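Local coordinates for protein tetraacyldisaccharide 4'-kinase (PDB 4EHX) that transfers the gamma-phosphate of ATP to the 4'-position of a tetraacyldisaccharide 1-phosphate, forming lipid IVA in the biosynthesis of lipid A, at residues A[39-44]-A[53-58]; A[150-155]-A[182-187]; A[214-219]-A[280-285]; A[274-279]-A[292-297]. One frame throughout, in Å; residues are numbered along the deposited sequence.

Contact 1 (A[39-44]-A[53-58])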
loop_
_atom_site.group_PDB
_atom_site.type_symbol
_atom_site.label_atom_id
_atom_site.label_comp_id
_atom_site.label_asym_id
_atom_site.label_seq_id
_atom_site.Cartn_x
_atom_site.Cartn_y
_atom_site.Cartn_z
ATOM N N ILE A 39 -0.378 -2.045 -14.580
ATOM C CA ILE A 39 -0.707 -3.098 -13.643
ATOM C C ILE A 39 -1.379 -2.422 -12.462
ATOM O O ILE A 39 -0.854 -1.461 -11.929
ATOM C CB ILE A 39 0.557 -3.790 -13.139
ATOM C CG1 ILE A 39 1.357 -4.371 -14.316
ATOM C CG2 ILE A 39 0.196 -4.885 -12.109
ATOM C CD1 ILE A 39 2.807 -4.774 -13.938
ATOM N N SER A 40 -2.541 -2.913 -12.044
ATOM C CA SER A 40 -3.185 -2.339 -10.878
ATOM C C SER A 40 -3.003 -3.255 -9.681
ATOM O O SER A 40 -3.117 -4.472 -9.795
ATOM C CB SER A 40 -4.682 -2.102 -11.132
ATOM O OG SER A 40 -5.291 -1.550 -9.977
ATOM N N VAL A 41 -2.705 -2.654 -8.534
ATOM C CA VAL A 41 -2.717 -3.355 -7.263
ATOM C C VAL A 41 -3.836 -2.757 -6.442
ATOM O O VAL A 41 -3.948 -1.530 -6.308
ATOM C CB VAL A 41 -1.355 -3.234 -6.511
ATOM C CG1 VAL A 41 -1.445 -3.951 -5.139
ATOM C CG2 VAL A 41 -0.245 -3.826 -7.374
ATOM N N GLY A 42 -4.695 -3.608 -5.896
ATOM C CA GLY A 42 -5.805 -3.093 -5.136
ATOM C C GLY A 42 -6.393 -4.099 -4.170
ATOM O O GLY A 42 -5.947 -5.249 -4.071
ATOM N N ASN A 43 -7.403 -3.659 -3.447
ATOM C CA ASN A 43 -8.130 -4.570 -2.579
ATOM C C ASN A 43 -9.580 -4.121 -2.412
ATOM O O ASN A 43 -10.013 -3.115 -3.000
ATOM C CB ASN A 43 -7.418 -4.756 -1.246
ATOM C CG ASN A 43 -7.725 -3.659 -0.276
ATOM O OD1 ASN A 43 -7.778 -2.491 -0.654
ATOM N ND2 ASN A 43 -7.954 -4.023 0.980
ATOM N N LEU A 44 -10.339 -4.884 -1.643
ATOM C CA LEU A 44 -11.771 -4.646 -1.540
ATOM C C LEU A 44 -12.132 -3.885 -0.278
ATOM O O LEU A 44 -13.222 -3.344 -0.176
ATOM C CB LEU A 44 -12.538 -5.977 -1.562
ATOM C CG LEU A 44 -12.582 -6.729 -2.886
ATOM C CD1 LEU A 44 -13.494 -7.932 -2.764
ATOM C CD2 LEU A 44 -13.075 -5.808 -3.981
ATOM N N SER A 53 3.286 -3.364 0.865
ATOM C CA SER A 53 4.311 -4.400 0.702
ATOM C C SER A 53 4.277 -5.030 -0.682
ATOM O O SER A 53 5.326 -5.295 -1.287
ATOM C CB SER A 53 4.171 -5.500 1.766
ATOM O OG SER A 53 4.436 -4.993 3.050
ATOM N N PHE A 54 3.081 -5.295 -1.198
ATOM C CA PHE A 54 2.998 -5.927 -2.497
ATOM C C PHE A 54 3.480 -5.002 -3.608
ATOM O O PHE A 54 4.119 -5.448 -4.557
ATOM C CB PHE A 54 1.581 -6.448 -2.816
ATOM C CG PHE A 54 1.544 -7.269 -4.058
ATOM C CD1 PHE A 54 1.956 -8.604 -4.038
ATOM C CD2 PHE A 54 1.156 -6.707 -5.261
ATOM C CE1 PHE A 54 1.967 -9.366 -5.199
ATOM C CE2 PHE A 54 1.178 -7.456 -6.421
ATOM C CZ PHE A 54 1.575 -8.790 -6.392
ATOM N N VAL A 55 3.161 -3.713 -3.512
ATOM C CA VAL A 55 3.657 -2.765 -4.513
ATOM C C VAL A 55 5.189 -2.774 -4.558
ATOM O O VAL A 55 5.788 -2.814 -5.637
ATOM C CB VAL A 55 3.111 -1.323 -4.273
ATOM C CG1 VAL A 55 3.787 -0.350 -5.203
ATOM C CG2 VAL A 55 1.592 -1.308 -4.485
ATOM N N MET A 56 5.825 -2.749 -3.389
ATOM C CA MET A 56 7.292 -2.794 -3.320
ATOM C C MET A 56 7.815 -4.067 -3.972
ATOM O O MET A 56 8.781 -4.053 -4.734
ATOM C CB MET A 56 7.757 -2.759 -1.866
ATOM C CG MET A 56 7.462 -1.445 -1.148
ATOM S SD MET A 56 7.656 -1.635 0.648
ATOM C CE MET A 56 9.422 -1.937 0.731
ATOM N N TYR A 57 7.172 -5.178 -3.640
ATOM C CA TYR A 57 7.533 -6.480 -4.178
ATOM C C TYR A 57 7.407 -6.515 -5.703
ATOM O O TYR A 57 8.307 -6.977 -6.412
ATOM C CB TYR A 57 6.654 -7.553 -3.534
ATOM C CG TYR A 57 6.718 -8.875 -4.246
ATOM C CD1 TYR A 57 7.750 -9.779 -3.989
ATOM C CD2 TYR A 57 5.743 -9.230 -5.172
ATOM C CE1 TYR A 57 7.808 -11.001 -4.654
ATOM C CE2 TYR A 57 5.787 -10.441 -5.832
ATOM C CZ TYR A 57 6.822 -11.320 -5.576
ATOM O OH TYR A 57 6.855 -12.515 -6.250
ATOM N N LEU A 58 6.284 -6.012 -6.203
ATOM C CA LEU A 58 6.028 -5.961 -7.637
ATOM C C LEU A 58 7.021 -5.048 -8.357
ATOM O O LEU A 58 7.536 -5.387 -9.425
ATOM C CB LEU A 58 4.585 -5.472 -7.875
ATOM C CG LEU A 58 4.141 -5.237 -9.314
ATOM C CD1 LEU A 58 4.224 -6.550 -10.095
ATOM C CD2 LEU A 58 2.701 -4.675 -9.318
#
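Phe54 opens the contact by bringing one corner of its ring to both methyls of Val41. Its CG lies anti to the backbone N (chi1 -172°), and CD2 comes 3.8 Å from Val41 CG1, which approaches obliquely. Val41 CG2 sits at the ring edge, in the plane, also 3.8 Å from Phe54 CD2; Ile152 of the neighbouring strand 150-156 also touches Phe54. One residue on, Val55 makes the loosest touch, its CG2 standing 4.1 Å from Val41 CB. A helical turn beyond Phe54, Leu58 CD2 touches two strand methyls. The closer is Val41 CG2 at 3.6 Å from Leu58 CD2, the two side chains sliding past each other in opposite directions; the other is Ile39 CG2, 3.8 Å from the same CD2. Segments 39-43 and 53-58 run nearly antiparallel, 160° between their directions. Ser45 to Thr52, the predicted ATP-binding residues of the P-loop, run from the connecting loop into the first turn of helix 51-61. No hydrogen bond spans the pair. Strand and helix are therefore joined through branched aliphatic carbons and one ring edge, an apolar contact behind the loop that probably cradles the nucleotide phosphates.

Contact 2 (A[150-155]-A[182-187])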
loop_
_atom_site.group_PDB
_atom_site.type_symbol
_atom_site.label_atom_id
_atom_site.label_comp_id
_atom_site.label_asym_id
_atom_site.label_seq_id
_atom_site.Cartn_x
_atom_site.Cartn_y
_atom_site.Cartn_z
ATOM N N LEU A 150 -3.201 -5.769 -16.270
ATOM C CA LEU A 150 -3.151 -6.824 -15.274
ATOM C C LEU A 150 -3.759 -6.287 -13.990
ATOM O O LEU A 150 -3.190 -5.396 -13.343
ATOM C CB LEU A 150 -1.704 -7.279 -15.033
ATOM C CG LEU A 150 -1.484 -8.403 -14.001
ATOM C CD1 LEU A 150 -2.310 -9.645 -14.337
ATOM C CD2 LEU A 150 -0.009 -8.773 -13.899
ATOM N N ASN A 151 -4.917 -6.839 -13.631
ATOM C CA ASN A 151 -5.708 -6.346 -12.513
ATOM C C ASN A 151 -5.495 -7.259 -11.321
ATOM O O ASN A 151 -6.075 -8.341 -11.258
ATOM C CB ASN A 151 -7.196 -6.322 -12.904
ATOM C CG ASN A 151 -7.986 -5.344 -12.076
ATOM O OD1 ASN A 151 -7.417 -4.454 -11.453
ATOM N ND2 ASN A 151 -9.304 -5.497 -12.063
ATOM N N ILE A 152 -4.648 -6.836 -10.392
ATOM C CA ILE A 152 -4.278 -7.681 -9.262
ATOM C C ILE A 152 -5.072 -7.286 -8.029
ATOM O O ILE A 152 -5.051 -6.128 -7.606
ATOM C CB ILE A 152 -2.788 -7.582 -8.947
ATOM C CG1 ILE A 152 -1.963 -7.955 -10.187
ATOM C CG2 ILE A 152 -2.446 -8.515 -7.761
ATOM C CD1 ILE A 152 -0.412 -7.814 -9.983
ATOM N N LEU A 153 -5.788 -8.249 -7.462
ATOM C CA LEU A 153 -6.612 -7.986 -6.293
ATOM C C LEU A 153 -6.069 -8.739 -5.103
ATOM O O LEU A 153 -5.888 -9.960 -5.158
ATOM C CB LEU A 153 -8.051 -8.448 -6.539
ATOM C CG LEU A 153 -8.995 -8.258 -5.341
ATOM C CD1 LEU A 153 -9.236 -6.780 -5.070
ATOM C CD2 LEU A 153 -10.345 -9.008 -5.563
ATOM N N LEU A 154 -5.832 -8.015 -4.019
ATOM C CA LEU A 154 -5.393 -8.639 -2.767
ATOM C C LEU A 154 -6.610 -8.922 -1.921
ATOM O O LEU A 154 -7.497 -8.067 -1.798
ATOM C CB LEU A 154 -4.453 -7.709 -1.995
ATOM C CG LEU A 154 -2.970 -7.764 -2.388
ATOM C CD1 LEU A 154 -2.764 -7.504 -3.874
ATOM C CD2 LEU A 154 -2.191 -6.737 -1.554
ATOM N N LEU A 155 -6.636 -10.112 -1.333
ATOM C CA LEU A 155 -7.729 -10.549 -0.473
ATOM C C LEU A 155 -7.169 -11.140 0.802
ATOM O O LEU A 155 -6.304 -12.012 0.742
ATOM C CB LEU A 155 -8.524 -11.660 -1.156
ATOM C CG LEU A 155 -9.727 -11.421 -2.063
ATOM C CD1 LEU A 155 -10.301 -12.792 -2.378
ATOM C CD2 LEU A 155 -10.788 -10.524 -1.415
ATOM N N ALA A 182 -5.848 -11.617 -11.376
ATOM C CA ALA A 182 -5.041 -12.443 -10.487
ATOM C C ALA A 182 -5.421 -12.097 -9.059
ATOM O O ALA A 182 -5.714 -10.934 -8.751
ATOM C CB ALA A 182 -3.544 -12.189 -10.712
ATOM N N LEU A 183 -5.434 -13.107 -8.197
ATOM C CA LEU A 183 -5.684 -12.903 -6.772
ATOM C C LEU A 183 -4.425 -13.142 -5.954
ATOM O O LEU A 183 -3.697 -14.103 -6.181
ATOM C CB LEU A 183 -6.769 -13.855 -6.262
ATOM C CG LEU A 183 -8.176 -13.648 -6.820
ATOM C CD1 LEU A 183 -9.129 -14.661 -6.216
ATOM C CD2 LEU A 183 -8.649 -12.245 -6.534
ATOM N N VAL A 184 -4.196 -12.272 -4.982
ATOM C CA VAL A 184 -3.112 -12.456 -4.030
ATOM C C VAL A 184 -3.759 -12.613 -2.670
ATOM O O VAL A 184 -4.445 -11.701 -2.198
ATOM C CB VAL A 184 -2.143 -11.246 -4.009
ATOM C CG1 VAL A 184 -1.051 -11.447 -2.934
ATOM C CG2 VAL A 184 -1.483 -11.066 -5.386
ATOM N N LEU A 185 -3.569 -13.785 -2.067
ATOM C CA LEU A 185 -4.203 -14.114 -0.799
ATOM C C LEU A 185 -3.242 -13.760 0.320
ATOM O O LEU A 185 -2.249 -14.449 0.537
ATOM C CB LEU A 185 -4.562 -15.596 -0.745
ATOM C CG LEU A 185 -5.391 -16.177 -1.902
ATOM C CD1 LEU A 185 -5.812 -17.615 -1.592
ATOM C CD2 LEU A 185 -6.619 -15.329 -2.232
ATOM N N THR A 186 -3.550 -12.681 1.029
ATOM C CA THR A 186 -2.604 -12.063 1.960
ATOM C C THR A 186 -2.747 -12.492 3.429
ATOM O O THR A 186 -3.704 -13.177 3.822
ATOM C CB THR A 186 -2.752 -10.536 1.900
ATOM O OG1 THR A 186 -4.095 -10.196 2.272
ATOM C CG2 THR A 186 -2.479 -10.014 0.467
ATOM N N TYR A 187 -1.781 -12.052 4.232
ATOM C CA TYR A 187 -1.701 -12.360 5.663
ATOM C C TYR A 187 -1.661 -13.855 5.953
ATOM O O TYR A 187 -2.156 -14.311 6.985
ATOM C CB TYR A 187 -2.817 -11.649 6.442
ATOM C CG TYR A 187 -2.655 -10.146 6.449
ATOM C CD1 TYR A 187 -3.182 -9.362 5.421
ATOM C CD2 TYR A 187 -1.949 -9.506 7.465
ATOM C CE1 TYR A 187 -3.025 -7.983 5.414
ATOM C CE2 TYR A 187 -1.786 -8.126 7.465
ATOM C CZ TYR A 187 -2.328 -7.372 6.438
ATOM O OH TYR A 187 -2.178 -6.003 6.430
#
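Leu155 and Thr186 meet through their peptide groups: Leu155 O accepts from Thr186 N at 2.8 Å, the donor tilted 32° out of the carbonyl plane. Ile152, Leu154, Ala182 and Val184 project on one face of the paired peptides, Leu153, Leu155, Leu183 and Leu185 on the other. Thr186 OG1, between its backbone N and carbonyl carbon (chi1 60°), adds a weak bond to Leu155 O. Leu155 N in turn donates to Val184 O at 2.8 Å. Val184 N to Leu153 O, Leu153 N to Ala182 O and a longer bond from Ala182 N to Asn151 O (3.3 Å) continue the parallel pairing. On the first face Ile152 CG2 lies 3.6 Å from Val184 CG2, while Leu154 runs side by side with Val184, its CD1 3.8 Å from Val184 CB. Leu154 crosses Thr186 at about a right angle, CG being 3.7 Å from Thr186 CG2. An alanine in place of Leu154 would probably open a gap beside Val184 and Thr186, whose methyl would lose its CG and CD2 neighbours. On the other face Leu153 CD2 meets Leu183 CD2 at 3.8 Å. Phe54 of helix 51-61 covers Ile152, Leu154 and Val184. This parallel pairing, backed by the helix that follows the P-loop, is consistent with the P-loop NTPase core.

Contact 3 (A[214-219]-A[280-285])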
loop_
_atom_site.group_PDB
_atom_site.type_symbol
_atom_site.label_atom_id
_atom_site.label_comp_id
_atom_site.label_asym_id
_atom_site.label_seq_id
_atom_site.Cartn_x
_atom_site.Cartn_y
_atom_site.Cartn_z
ATOM N N SER A 214 16.391 6.008 9.280
ATOM C CA SER A 214 15.620 7.220 9.001
ATOM C C SER A 214 15.847 7.748 7.580
ATOM O O SER A 214 15.079 8.578 7.096
ATOM C CB SER A 214 15.916 8.305 10.039
ATOM O OG SER A 214 17.286 8.647 10.034
ATOM N N ASP A 215 16.901 7.270 6.921
ATOM C CA ASP A 215 17.111 7.551 5.496
ATOM C C ASP A 215 16.436 6.499 4.615
ATOM O O ASP A 215 16.654 6.440 3.402
ATOM C CB ASP A 215 18.604 7.633 5.178
ATOM C CG ASP A 215 19.282 8.793 5.885
ATOM O OD1 ASP A 215 18.678 9.887 5.941
ATOM O OD2 ASP A 215 20.407 8.610 6.396
ATOM N N PHE A 216 15.603 5.673 5.238
ATOM C CA PHE A 216 14.912 4.592 4.541
ATOM C C PHE A 216 15.835 3.605 3.812
ATOM O O PHE A 216 15.486 3.050 2.761
ATOM C CB PHE A 216 13.793 5.138 3.644
ATOM C CG PHE A 216 12.552 5.490 4.406
ATOM C CD1 PHE A 216 12.491 6.659 5.156
ATOM C CD2 PHE A 216 11.468 4.633 4.420
ATOM C CE1 PHE A 216 11.351 6.980 5.883
ATOM C CE2 PHE A 216 10.334 4.948 5.139
ATOM C CZ PHE A 216 10.277 6.122 5.875
ATOM N N GLU A 217 16.996 3.375 4.414
ATOM C CA GLU A 217 17.951 2.371 3.961
ATOM C C GLU A 217 17.845 1.123 4.838
ATOM O O GLU A 217 17.649 1.218 6.052
ATOM C CB GLU A 217 19.371 2.937 4.034
ATOM C CG GLU A 217 19.592 4.151 3.137
ATOM C CD GLU A 217 20.846 4.932 3.490
ATOM O OE1 GLU A 217 21.307 4.848 4.652
ATOM O OE2 GLU A 217 21.367 5.639 2.601
ATOM N N GLU A 218 17.976 -0.047 4.223
ATOM C CA GLU A 218 17.939 -1.307 4.964
ATOM C C GLU A 218 19.174 -1.522 5.815
ATOM O O GLU A 218 20.300 -1.376 5.340
ATOM C CB GLU A 218 17.760 -2.483 4.004
ATOM C CG GLU A 218 16.409 -2.480 3.323
ATOM C CD GLU A 218 16.167 -3.735 2.511
ATOM O OE1 GLU A 218 17.006 -4.661 2.576
ATOM O OE2 GLU A 218 15.136 -3.788 1.813
ATOM N N VAL A 219 18.957 -1.855 7.084
ATOM C CA VAL A 219 20.053 -2.156 7.997
ATOM C C VAL A 219 19.715 -3.375 8.846
ATOM O O VAL A 219 18.552 -3.611 9.163
ATOM C CB VAL A 219 20.403 -0.958 8.923
ATOM C CG1 VAL A 219 20.887 0.237 8.106
ATOM C CG2 VAL A 219 19.224 -0.582 9.785
ATOM N N LYS A 280 5.207 5.027 8.550
ATOM C CA LYS A 280 4.413 6.242 8.393
ATOM C C LYS A 280 4.857 7.339 9.357
ATOM O O LYS A 280 4.778 8.526 9.039
ATOM C CB LYS A 280 2.920 5.963 8.578
ATOM C CG LYS A 280 2.056 7.209 8.416
ATOM C CD LYS A 280 0.578 6.929 8.642
ATOM C CE LYS A 280 -0.242 8.209 8.509
ATOM N NZ LYS A 280 -1.688 7.986 8.789
ATOM N N ASP A 281 5.302 6.945 10.546
ATOM C CA ASP A 281 5.859 7.910 11.495
ATOM C C ASP A 281 7.280 8.302 11.097
ATOM O O ASP A 281 7.686 9.464 11.200
ATOM C CB ASP A 281 5.876 7.318 12.902
ATOM C CG ASP A 281 4.491 7.162 13.482
ATOM O OD1 ASP A 281 3.863 8.197 13.782
ATOM O OD2 ASP A 281 4.040 6.011 13.648
ATOM N N LEU A 282 8.031 7.316 10.628
ATOM C CA LEU A 282 9.445 7.509 10.350
ATOM C C LEU A 282 9.685 8.593 9.302
ATOM O O LEU A 282 10.717 9.252 9.328
ATOM C CB LEU A 282 10.073 6.181 9.920
ATOM C CG LEU A 282 11.583 6.133 9.686
ATOM C CD1 LEU A 282 12.378 6.437 10.980
ATOM C CD2 LEU A 282 11.953 4.776 9.119
ATOM N N ILE A 283 8.741 8.786 8.380
ATOM C CA ILE A 283 8.953 9.760 7.307
ATOM C C ILE A 283 9.083 11.178 7.860
ATOM O O ILE A 283 9.633 12.053 7.198
ATOM C CB ILE A 283 7.860 9.718 6.206
ATOM C CG1 ILE A 283 6.471 9.934 6.801
ATOM C CG2 ILE A 283 7.916 8.413 5.435
ATOM C CD1 ILE A 283 5.363 10.005 5.755
ATOM N N LYS A 284 8.601 11.389 9.082
ATOM C CA LYS A 284 8.604 12.718 9.687
ATOM C C LYS A 284 9.807 12.920 10.594
ATOM O O LYS A 284 9.965 13.976 11.204
ATOM C CB LYS A 284 7.307 12.949 10.470
ATOM C CG LYS A 284 6.059 12.918 9.604
ATOM C CD LYS A 284 4.944 12.140 10.277
ATOM C CE LYS A 284 3.740 11.995 9.360
ATOM N NZ LYS A 284 3.169 13.319 9.000
ATOM N N LEU A 285 10.661 11.903 10.670
ATOM C CA LEU A 285 11.797 11.915 11.583
ATOM C C LEU A 285 13.111 11.621 10.870
ATOM O O LEU A 285 14.048 11.085 11.467
ATOM C CB LEU A 285 11.581 10.903 12.705
ATOM C CG LEU A 285 10.396 11.201 13.620
ATOM C CD1 LEU A 285 10.079 9.997 14.485
ATOM C CD2 LEU A 285 10.713 12.424 14.476
#
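Phe216, Leu282 and Ser214 bury most of this contact, with Phe216 at its centre. The ring and Leu282 reach toward each other tip to tip, and Leu282 CD2 stands over one ring face, 4.1 Å from the centroid and 22° off the normal: a CH-pi contact, displaced toward the rim. Leu282 CG, anti to the backbone N (chi1 -175°), is also close to the ring, 3.9 Å from Phe216 CE1. The far end of the ring presses on the next residue, Phe216 CZ lying 3.3 Å from Ile283 CG2, a tight approach that is oblique to the ring. Ile283 N meets the same ring at its edge, in the plane. Of the two leucine methyls, CD2 takes the ring, whereas Leu282 CD1 rests 3.9 Å from Ser214 CA. Ser214 adds its CB, 3.6 Å from Leu285 O at the close of the type I turn Leu282 to Leu285. An alanine in place of Leu282 would probably strip one face of the Phe216 ring of its methyl neighbour and open a gap beside Ser214. Leu103 and Lys106 of helix 99-107 also touch Phe216. The loop that leads from strand 201-212 to the short strand 218-219 is thus packed against Leu282 of helix 279-282 and the turn that runs on from it. No hydrogen bond crosses between the two segments: the contact rests on dispersion and CH-pi packing, and the polar Ser214 OG is satisfied by Tyr288 O.

Contact 4 (A[274-279]-A[292-297])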
loop_
_atom_site.group_PDB
_atom_site.type_symbol
_atom_site.label_atom_id
_atom_site.label_comp_id
_atom_site.label_asym_id
_atom_site.label_seq_id
_atom_site.Cartn_x
_atom_site.Cartn_y
_atom_site.Cartn_z
ATOM N N ILE A 274 17.960 3.998 21.320
ATOM C CA ILE A 274 17.431 3.508 20.056
ATOM C C ILE A 274 15.913 3.489 20.083
ATOM O O ILE A 274 15.313 3.026 21.047
ATOM C CB ILE A 274 17.929 2.089 19.741
ATOM C CG1 ILE A 274 19.456 2.086 19.649
ATOM C CG2 ILE A 274 17.280 1.573 18.441
ATOM C CD1 ILE A 274 20.055 0.711 19.439
ATOM N N TYR A 275 15.303 4.006 19.019
ATOM C CA TYR A 275 13.851 4.065 18.920
ATOM C C TYR A 275 13.350 3.215 17.764
ATOM O O TYR A 275 13.997 3.116 16.716
ATOM C CB TYR A 275 13.364 5.507 18.722
ATOM C CG TYR A 275 13.726 6.432 19.860
ATOM C CD1 TYR A 275 14.983 7.002 19.940
ATOM C CD2 TYR A 275 12.808 6.725 20.857
ATOM C CE1 TYR A 275 15.326 7.844 20.995
ATOM C CE2 TYR A 275 13.136 7.562 21.909
ATOM C CZ TYR A 275 14.397 8.117 21.972
ATOM O OH TYR A 275 14.706 8.945 23.017
ATOM N N LEU A 276 12.182 2.617 17.970
ATOM C CA LEU A 276 11.455 1.931 16.906
ATOM C C LEU A 276 10.092 2.572 16.744
ATOM O O LEU A 276 9.431 2.895 17.729
ATOM C CB LEU A 276 11.286 0.443 17.226
ATOM C CG LEU A 276 12.599 -0.326 17.351
ATOM C CD1 LEU A 276 12.333 -1.820 17.475
ATOM C CD2 LEU A 276 13.486 -0.022 16.149
ATOM N N THR A 277 9.681 2.767 15.497
ATOM C CA THR A 277 8.373 3.327 15.204
ATOM C C THR A 277 7.905 2.750 13.870
ATOM O O THR A 277 8.541 1.831 13.336
ATOM C CB THR A 277 8.408 4.872 15.166
ATOM O OG1 THR A 277 7.081 5.382 14.984
ATOM C CG2 THR A 277 9.323 5.375 14.026
ATOM N N THR A 278 6.794 3.260 13.347
ATOM C CA THR A 278 6.252 2.756 12.081
ATOM C C THR A 278 6.799 3.552 10.900
ATOM O O THR A 278 7.216 4.693 11.058
ATOM C CB THR A 278 4.707 2.835 12.035
ATOM O OG1 THR A 278 4.299 4.209 11.943
ATOM C CG2 THR A 278 4.089 2.199 13.278
ATOM N N PRO A 279 6.778 2.959 9.696
ATOM C CA PRO A 279 7.270 3.709 8.532
ATOM C C PRO A 279 6.513 5.022 8.302
ATOM O O PRO A 279 7.124 6.020 7.909
ATOM C CB PRO A 279 7.058 2.729 7.377
ATOM C CG PRO A 279 7.194 1.371 8.036
ATOM C CD PRO A 279 6.540 1.539 9.388
ATOM N N PHE A 292 14.312 3.915 13.935
ATOM C CA PHE A 292 14.178 2.875 12.915
ATOM C C PHE A 292 12.751 2.341 12.822
ATOM O O PHE A 292 11.954 2.500 13.750
ATOM C CB PHE A 292 15.107 1.697 13.247
ATOM C CG PHE A 292 16.547 2.090 13.417
ATOM C CD1 PHE A 292 17.011 2.565 14.633
ATOM C CD2 PHE A 292 17.433 1.992 12.357
ATOM C CE1 PHE A 292 18.334 2.943 14.785
ATOM C CE2 PHE A 292 18.762 2.360 12.506
ATOM C CZ PHE A 292 19.209 2.842 13.721
ATOM N N ALA A 293 12.445 1.693 11.699
ATOM C CA ALA A 293 11.195 0.957 11.528
ATOM C C ALA A 293 11.512 -0.506 11.215
ATOM O O ALA A 293 12.632 -0.840 10.848
ATOM C CB ALA A 293 10.339 1.581 10.408
ATOM N N LEU A 294 10.531 -1.381 11.381
ATOM C CA LEU A 294 10.724 -2.773 11.034
ATOM C C LEU A 294 10.549 -2.949 9.525
ATOM O O LEU A 294 9.728 -2.278 8.894
ATOM C CB LEU A 294 9.734 -3.648 11.789
ATOM C CG LEU A 294 9.685 -3.463 13.308
ATOM C CD1 LEU A 294 8.593 -4.337 13.920
ATOM C CD2 LEU A 294 11.033 -3.769 13.931
ATOM N N ASN A 295 11.329 -3.851 8.945
ATOM C CA ASN A 295 11.228 -4.111 7.516
ATOM C C ASN A 295 10.859 -5.562 7.274
ATOM O O ASN A 295 11.555 -6.478 7.716
ATOM C CB ASN A 295 12.542 -3.760 6.813
ATOM C CG ASN A 295 12.384 -3.627 5.305
ATOM O OD1 ASN A 295 11.271 -3.640 4.775
ATOM N ND2 ASN A 295 13.500 -3.478 4.610
ATOM N N PHE A 296 9.741 -5.760 6.591
ATOM C CA PHE A 296 9.283 -7.085 6.220
ATOM C C PHE A 296 9.454 -7.287 4.719
ATOM O O PHE A 296 9.477 -6.323 3.957
ATOM C CB PHE A 296 7.820 -7.258 6.624
ATOM C CG PHE A 296 7.620 -7.334 8.102
ATOM C CD1 PHE A 296 7.657 -6.189 8.877
ATOM C CD2 PHE A 296 7.412 -8.554 8.724
ATOM C CE1 PHE A 296 7.482 -6.261 10.248
ATOM C CE2 PHE A 296 7.235 -8.634 10.088
ATOM C CZ PHE A 296 7.275 -7.482 10.855
ATOM N N LYS A 297 9.605 -8.538 4.301
ATOM C CA LYS A 297 9.722 -8.849 2.885
ATOM C C LYS A 297 8.564 -9.746 2.500
ATOM O O LYS A 297 8.093 -10.532 3.323
ATOM C CB LYS A 297 11.061 -9.532 2.582
ATOM C CG LYS A 297 12.269 -8.599 2.657
ATOM C CD LYS A 297 12.168 -7.482 1.625
ATOM C CE LYS A 297 13.264 -6.443 1.809
ATOM N NZ LYS A 297 14.626 -7.010 1.641
HETATM O O HOH W 1 7.990 -0.615 12.158
#
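Phe292 and Tyr275 hold the close end of the contact. Phe292 N donates to Tyr275 O at 2.9 Å, and the same carbonyl oxygen lies at the edge of the Phe292 ring, in its plane, 3.7 Å from CD1. The other half of the pairing is Thr277 N to Phe292 O, also 2.9 Å, so both polar backbone atoms of Phe292 are held by the one neighbouring strand, flanking Leu276. Side chains pack round it. Leu276 CD2 comes 3.7 Å from Phe292 CB, crossing it obliquely, and Ile274 CG2 meets the ring at 3.9 Å from Phe292 CD1. Phe292 CG lies beside the backbone N, anti to the carbonyl carbon (chi1 -55°), on the side where Tyr275 O accepts from that N. Strands 275-277 and 291-300 are parallel members of a beta-alpha-beta unit linked through helix 279-282, and the short segments splay by 55°. Past Thr277 that splay tells. Leu294 N is 4.3 Å from Thr277 O, too far for a direct bond, and a water fills the place, donating to Thr277 O and accepting from Leu294 N, 2.8 Å each. Ala293 CB packs against Thr277 O and the Pro279 ring, the latter only partly buried, with a glycerol nearby that probably comes from the crystallisation liquor. Leu294 reaches back just enough for CD2 to touch Leu276 CD1 loosely. Thr278 turns away from this end: it is the N-cap of helix 279-282, and its OG1 bonds to Asp281 OD2.

Contact 1 lies nearest the centre of the chain, and contact 2 shares its sheet: strands 38-43 and 150-156 are neighbours, with Gly42 O probably hydrogen-bonded to Leu154 N. Contacts 3 and 4 sit farther out, their centres about 21 Å from that of contact 1, though most of their touching residues are buried too. They share helix 279-282 and its flanks, and Leu282 CD2 packs on Ala293 CB between them. Glu218 adds a weak, long ion pair to Lys297. Contacts 2 and 4 are parallel strand pairings made by backbone bonds, the first regular, the second splayed, with a water bridging where the direct bond is lost; contacts 1 and 3 are packing without hydrogen bonds between their segments.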